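Local coordinates for protein Tau class glutathione S-transferase (Mangifera indica, PDB 5KEJ) that probably catalyses the conjugation of glutathione to electrophilic compounds, and binds S-hexylglutathione in its glutathione site, at residues 15-20 / 53-58; 83-88 / 156-161. All coordinates share one frame; numbering follows the deposited sequence.

Contact 1. Residues 15-20 / 53-58; sequences PYVMRA and KKIPVL. With GTX (S-hexylglutathione), chain C.
I55 O takes the amide N-H of S-hexylglutathione, with GTX N2 3.0 Å from I55 O and an N-H...O angle of 144°. I55 packs its flank on V17 of the facing helix, where V17 CG2 lies 4.0 Å from I55 CB. The peptide bond between I55 and P56 is cis, the cis-proline turn of the thioredoxin fold, and it brings the ring of P56 down on the first turns of helix 15-26. P56 CD meets Y16 CB at 3.7 Å, while P56 CG lies against Y16 O. V17 holds CG2 anti to its carbonyl carbon (CG1 at chi1 174°), which lays that methyl alongside the proline ring, 3.8 Å from P56 CB. A20 CB approaches the same P56 CB more loosely. Beyond CB, the Y16 ring turns from the proline to the ligand: GTX CB1 sits 3.9 Å above one face of the Y16 ring, near its rim, and the thioether GTX SG2 lies at the edge, 3.7 Å from Y16 CD2. K54 lays CB and CG against the glycyl end, with K54 CG 3.7 Å from GTX C3, and its extended chain then carries CD to the gamma-glutamyl arm. R19 lies obliquely near the ligand carboxylate oxygen O12; its guanidinium is itself held by D104, S68 and the carbonyl of A162. S68 N and E67 OE2 also bond the ligand. The cysteinyl amide is thus read by the main-chain carbonyl just before the cis-proline, so recognition here rests on backbone geometry and not on the I55 side chain.

Contact 2. Residues 83-88 / 156-161; sequences PSILPS and IGYLDI
The carbonyl of I85 receives the N-H of Y158 with Y158 N at 2.9 Å from I85 O and an N-H...O angle of 153°, the donor standing above the carbonyl plane. Beside this bond L86 lays one methyl over the Y158 ring in a CH-pi contact: L86 CD1 is 3.8 Å from the centroid of the Y158 ring, 22° off its normal. The tyrosine carries CG anti to its backbone N (chi1 -171°), so that its ring runs alongside L86, both side chains pointing the same way. I85 CG2 packs against the backbone N and CA of Y158, near the plane of its ring, and also reaches I161, whose CD1 lies 4.1 Å from I85 CG2, the two isoleucines crossing at about a right angle. Were Y158 cut back to alanine, the L86 methyl would probably lose the ring face beneath it and a gap would open beside the loop. Behind this shell G157 stands at the N-cap, and the D160 carboxylate fixes the helix start: G157 N donates to D160 OD2 at 2.7 Å, half of a capping box, as a glycine cannot return the bond. D160 is held in turn by W193 and by the backbone amides of F151 and G152. On the loop side, the D76 carboxylate takes the amides of both I85 and L86. The contact therefore pins the linker between helices 68-78 and 90-112 to the start of helix 158-164, with H73 meeting the Y158 ring nearly at right angles, A100 of helix 90-112 touching Y158, and I22 of helix 15-26 touching I161.

From the N terminus, contact 1 comes first: it joins the start of helix 15-26 to the turn leading into strand 57-60, closing a loop of 32 residues that holds strand 32-35 and helix 43-48 of the thioredoxin-like part. Contact 2 opens only afterwards and closes a longer, mainly helical loop containing helices 90-112 and 120-145. The two are in series and neither nest nor cross. Their centres lie 18 Å apart, yet they touch where R19 O packs 3.8 Å from I161 CG2. Helix 15-26 thus serves both, tying the glutathione-binding sheet domain to the linker and to helix 158-164 of the all-helical domain.

Contact 1. Residues 15-20 / 53-58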
loop_
_atom_site.group_PDB
_atom_site.type_symbol
_atom_site.label_atom_id
_atom_site.label_comp_id
_atom_site.label_asym_id
_atom_site.label_seq_id
_atom_site.Cartn_x
_atom_site.Cartn_y
_atom_site.Cartn_z
ATOM N N PRO A 15 7.027 12.635 -8.482
ATOM C CA PRO A 15 5.567 12.457 -8.475
ATOM C C PRO A 15 5.034 12.160 -7.075
ATOM O O PRO A 15 3.979 12.687 -6.698
ATOM C CB PRO A 15 5.351 11.263 -9.412
ATOM C CG PRO A 15 6.686 10.573 -9.473
ATOM C CD PRO A 15 7.705 11.657 -9.344
ATOM N N TYR A 16 5.778 11.362 -6.303
ATOM C CA TYR A 16 5.387 11.013 -4.934
ATOM C C TYR A 16 5.328 12.218 -4.024
ATOM O O TYR A 16 4.406 12.353 -3.219
ATOM C CB TYR A 16 6.345 9.964 -4.372
ATOM C CG TYR A 16 6.205 8.683 -5.140
ATOM C CD1 TYR A 16 5.061 7.916 -5.006
ATOM C CD2 TYR A 16 7.182 8.262 -6.036
ATOM C CE1 TYR A 16 4.890 6.754 -5.731
ATOM C CE2 TYR A 16 7.026 7.087 -6.767
ATOM C CZ TYR A 16 5.871 6.342 -6.604
ATOM O OH TYR A 16 5.669 5.177 -7.300
ATOM N N VAL A 17 6.309 13.105 -4.156
ATOM C CA VAL A 17 6.304 14.335 -3.388
ATOM C C VAL A 17 5.155 15.239 -3.856
ATOM O O VAL A 17 4.521 15.936 -3.045
ATOM C CB VAL A 17 7.654 15.078 -3.502
ATOM C CG1 VAL A 17 7.567 16.429 -2.821
ATOM C CG2 VAL A 17 8.775 14.248 -2.891
ATOM N N MET A 18 4.870 15.210 -5.158
ATOM C CA MET A 18 3.806 16.055 -5.699
ATOM C C MET A 18 2.451 15.703 -5.083
ATOM O O MET A 18 1.606 16.576 -4.900
ATOM C CB MET A 18 3.725 15.959 -7.220
ATOM C CG MET A 18 2.833 17.058 -7.768
ATOM S SD MET A 18 2.207 16.733 -9.415
ATOM C CE MET A 18 3.734 16.316 -10.245
ATOM N N ARG A 19 2.267 14.434 -4.725
ATOM C CA ARG A 19 1.059 14.016 -4.002
ATOM C C ARG A 19 0.855 14.773 -2.714
ATOM O O ARG A 19 -0.274 15.140 -2.384
ATOM C CB ARG A 19 1.112 12.522 -3.672
ATOM C CG ARG A 19 0.900 11.604 -4.843
ATOM C CD ARG A 19 1.123 10.153 -4.448
ATOM N NE ARG A 19 0.708 9.264 -5.536
ATOM C CZ ARG A 19 0.923 7.953 -5.567
ATOM N NH1 ARG A 19 0.483 7.232 -6.602
ATOM N NH2 ARG A 19 1.571 7.361 -4.564
ATOM N N ALA A 20 1.934 14.967 -1.953
ATOM C CA ALA A 20 1.833 15.652 -0.661
ATOM C C ALA A 20 1.543 17.152 -0.813
ATOM O O ALA A 20 0.672 17.688 -0.134
ATOM C CB ALA A 20 3.112 15.441 0.160
ATOM N N LYS A 53 14.734 6.128 4.123
ATOM C CA LYS A 53 15.446 7.300 3.619
ATOM C C LYS A 53 14.896 7.778 2.270
ATOM O O LYS A 53 15.653 8.120 1.367
ATOM C CB LYS A 53 16.946 7.010 3.522
ATOM C CG LYS A 53 17.549 6.486 4.845
ATOM C CD LYS A 53 19.009 6.099 4.686
ATOM C CE LYS A 53 19.239 4.630 5.026
ATOM N NZ LYS A 53 18.521 3.667 4.106
ATOM N N LYS A 54 13.569 7.821 2.149
ATOM C CA LYS A 54 12.926 8.301 0.925
ATOM C C LYS A 54 12.095 9.557 1.161
ATOM O O LYS A 54 11.673 9.852 2.286
ATOM C CB LYS A 54 12.033 7.217 0.328
ATOM C CG LYS A 54 12.736 5.939 -0.074
ATOM C CD LYS A 54 11.719 4.914 -0.585
ATOM C CE LYS A 54 12.352 3.553 -0.823
ATOM N NZ LYS A 54 11.279 2.548 -1.082
ATOM N N ILE A 55 11.850 10.291 0.084
ATOM C CA ILE A 55 10.919 11.417 0.114
ATOM C C ILE A 55 9.662 10.981 -0.641
ATOM O O ILE A 55 9.744 10.108 -1.491
ATOM C CB ILE A 55 11.543 12.668 -0.521
ATOM C CG1 ILE A 55 12.132 12.284 -1.882
ATOM C CG2 ILE A 55 12.605 13.240 0.410
ATOM C CD1 ILE A 55 12.965 13.336 -2.523
ATOM N N PRO A 56 8.497 11.583 -0.341
ATOM C CA PRO A 56 8.296 12.681 0.615
ATOM C C PRO A 56 8.309 12.226 2.067
ATOM O O PRO A 56 8.093 11.059 2.394
ATOM C CB PRO A 56 6.915 13.207 0.251
ATOM C CG PRO A 56 6.173 11.924 -0.182
ATOM C CD PRO A 56 7.222 11.134 -0.939
ATOM N N VAL A 57 8.592 13.178 2.935
ATOM C CA VAL A 57 8.402 13.022 4.355
ATOM C C VAL A 57 7.707 14.282 4.830
ATOM O O VAL A 57 8.165 15.398 4.526
ATOM C CB VAL A 57 9.746 12.839 5.091
ATOM C CG1 VAL A 57 9.550 12.921 6.611
ATOM C CG2 VAL A 57 10.370 11.529 4.683
ATOM N N LEU A 58 6.597 14.116 5.545
ATOM C CA LEU A 58 5.912 15.255 6.147
ATOM C C LEU A 58 6.354 15.378 7.603
ATOM O O LEU A 58 6.308 14.404 8.347
ATOM C CB LEU A 58 4.375 15.104 6.061
ATOM C CG LEU A 58 3.597 16.389 6.418
ATOM C CD1 LEU A 58 3.566 17.349 5.236
ATOM C CD2 LEU A 58 2.179 16.123 6.941
HETATM N N1 GTX C . 6.990 4.474 -1.574
HETATM C CA1 GTX C . 7.342 5.891 -1.536
HETATM C C1 GTX C . 6.088 6.683 -1.442
HETATM O O11 GTX C . 6.061 7.602 -0.679
HETATM O O12 GTX C . 5.115 6.391 -2.103
HETATM C CB1 GTX C . 8.154 6.276 -2.766
HETATM C CG1 GTX C . 9.389 7.064 -2.398
HETATM C CD1 GTX C . 10.265 7.329 -3.585
HETATM O OE1 GTX C . 10.616 6.433 -4.269
HETATM N N2 GTX C . 10.602 8.566 -3.868
HETATM C CA2 GTX C . 11.601 8.881 -4.860
HETATM C C2 GTX C . 12.938 9.001 -4.239
HETATM O O2 GTX C . 13.837 9.548 -4.824
HETATM C CB2 GTX C . 11.326 10.192 -5.582
HETATM S SG2 GTX C . 10.227 10.121 -6.961
HETATM C C1S GTX C . 10.651 8.651 -7.806
HETATM C C2S GTX C . 10.537 8.837 -9.321
HETATM C C3S GTX C . 11.846 9.336 -9.932
HETATM C C4S GTX C . 11.874 10.841 -10.104
HETATM C C5S GTX C . 12.635 11.592 -9.019
HETATM C C6S GTX C . 13.837 10.837 -8.509
HETATM N N3 GTX C . 13.063 8.512 -3.034
HETATM C CA3 GTX C . 14.307 8.469 -2.363
HETATM C C3 GTX C . 14.966 7.178 -2.729
HETATM O O31 GTX C . 15.892 6.733 -2.023
HETATM O O32 GTX C . 14.537 6.618 -3.749
#

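Contact 2. Residues 83-88 / 156-161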
loop_
_atom_site.group_PDB
_atom_site.type_symbol
_atom_site.label_atom_id
_atom_site.label_comp_id
_atom_site.label_asym_id
_atom_site.label_seq_id
_atom_site.Cartn_x
_atom_site.Cartn_y
_atom_site.Cartn_z
ATOM N N PRO A 83 -11.644 20.720 2.809
ATOM C CA PRO A 83 -12.234 19.872 1.762
ATOM C C PRO A 83 -11.752 18.415 1.858
ATOM O O PRO A 83 -10.545 18.164 1.898
ATOM C CB PRO A 83 -11.743 20.515 0.459
ATOM C CG PRO A 83 -11.344 21.921 0.857
ATOM C CD PRO A 83 -10.875 21.850 2.263
ATOM N N SER A 84 -12.696 17.480 1.912
ATOM C CA SER A 84 -12.423 16.041 1.913
ATOM C C SER A 84 -11.539 15.537 0.759
ATOM O O SER A 84 -11.823 15.814 -0.408
ATOM C CB SER A 84 -13.749 15.287 1.875
ATOM O OG SER A 84 -14.325 15.230 3.168
ATOM N N ILE A 85 -10.487 14.782 1.083
ATOM C CA ILE A 85 -9.668 14.135 0.047
ATOM C C ILE A 85 -10.148 12.714 -0.248
ATOM O O ILE A 85 -10.302 12.334 -1.398
ATOM C CB ILE A 85 -8.178 14.079 0.435
ATOM C CG1 ILE A 85 -7.648 15.500 0.640
ATOM C CG2 ILE A 85 -7.352 13.325 -0.642
ATOM C CD1 ILE A 85 -7.692 16.329 -0.615
ATOM N N LEU A 86 -10.363 11.923 0.793
ATOM C CA LEU A 86 -10.896 10.575 0.612
ATOM C C LEU A 86 -12.406 10.694 0.461
ATOM O O LEU A 86 -13.007 11.617 1.026
ATOM C CB LEU A 86 -10.527 9.662 1.791
ATOM C CG LEU A 86 -9.199 8.875 1.858
ATOM C CD1 LEU A 86 -9.029 7.887 0.687
ATOM C CD2 LEU A 86 -7.996 9.786 1.961
ATOM N N PRO A 87 -13.022 9.782 -0.315
ATOM C CA PRO A 87 -14.480 9.787 -0.475
ATOM C C PRO A 87 -15.179 9.636 0.869
ATOM O O PRO A 87 -14.569 9.118 1.799
ATOM C CB PRO A 87 -14.749 8.574 -1.379
ATOM C CG PRO A 87 -13.483 8.417 -2.154
ATOM C CD PRO A 87 -12.379 8.775 -1.177
ATOM N N SER A 88 -16.429 10.078 0.969
ATOM C CA SER A 88 -17.150 10.032 2.242
ATOM C C SER A 88 -17.511 8.608 2.647
ATOM O O SER A 88 -17.385 8.229 3.817
ATOM C CB SER A 88 -18.429 10.877 2.164
ATOM O OG SER A 88 -18.251 11.998 1.315
ATOM N N ILE A 156 -11.308 17.592 -6.780
ATOM C CA ILE A 156 -10.225 16.629 -6.910
ATOM C C ILE A 156 -10.153 15.751 -5.670
ATOM O O ILE A 156 -10.251 16.220 -4.541
ATOM C CB ILE A 156 -8.851 17.282 -7.149
ATOM C CG1 ILE A 156 -8.432 18.179 -5.998
ATOM C CG2 ILE A 156 -8.853 18.076 -8.408
ATOM C CD1 ILE A 156 -6.984 18.591 -6.141
ATOM N N GLY A 157 -10.033 14.453 -5.876
ATOM C CA GLY A 157 -9.917 13.600 -4.716
ATOM C C GLY A 157 -8.639 12.793 -4.676
ATOM O O GLY A 157 -7.712 13.020 -5.464
ATOM N N TYR A 158 -8.614 11.868 -3.720
ATOM C CA TYR A 158 -7.556 10.896 -3.530
ATOM C C TYR A 158 -7.012 10.292 -4.831
ATOM O O TYR A 158 -5.824 10.426 -5.161
ATOM C CB TYR A 158 -8.095 9.779 -2.629
ATOM C CG TYR A 158 -7.050 8.790 -2.166
ATOM C CD1 TYR A 158 -6.141 9.127 -1.173
ATOM C CD2 TYR A 158 -6.973 7.520 -2.722
ATOM C CE1 TYR A 158 -5.190 8.214 -0.744
ATOM C CE2 TYR A 158 -6.034 6.606 -2.298
ATOM C CZ TYR A 158 -5.138 6.956 -1.313
ATOM O OH TYR A 158 -4.186 6.044 -0.888
ATOM N N LEU A 159 -7.893 9.640 -5.578
ATOM C CA LEU A 159 -7.507 8.954 -6.804
ATOM C C LEU A 159 -6.990 9.921 -7.864
ATOM O O LEU A 159 -6.041 9.587 -8.595
ATOM C CB LEU A 159 -8.691 8.143 -7.356
ATOM C CG LEU A 159 -8.326 7.144 -8.444
ATOM C CD1 LEU A 159 -7.066 6.339 -8.007
ATOM C CD2 LEU A 159 -9.491 6.214 -8.674
ATOM N N ASP A 160 -7.621 11.098 -7.958
ATOM C CA ASP A 160 -7.146 12.169 -8.832
ATOM C C ASP A 160 -5.702 12.471 -8.521
ATOM O O ASP A 160 -4.844 12.499 -9.406
ATOM C CB ASP A 160 -7.972 13.444 -8.658
ATOM C CG ASP A 160 -9.409 13.260 -9.082
ATOM O OD1 ASP A 160 -9.637 13.177 -10.302
ATOM O OD2 ASP A 160 -10.301 13.181 -8.210
ATOM N N ILE A 161 -5.438 12.687 -7.241
ATOM C CA ILE A 161 -4.092 12.961 -6.785
ATOM C C ILE A 161 -3.163 11.762 -7.011
ATOM O O ILE A 161 -2.023 11.936 -7.470
ATOM C CB ILE A 161 -4.111 13.381 -5.298
ATOM C CG1 ILE A 161 -4.798 14.747 -5.163
ATOM C CG2 ILE A 161 -2.688 13.422 -4.724
ATOM C CD1 ILE A 161 -5.309 15.060 -3.764
#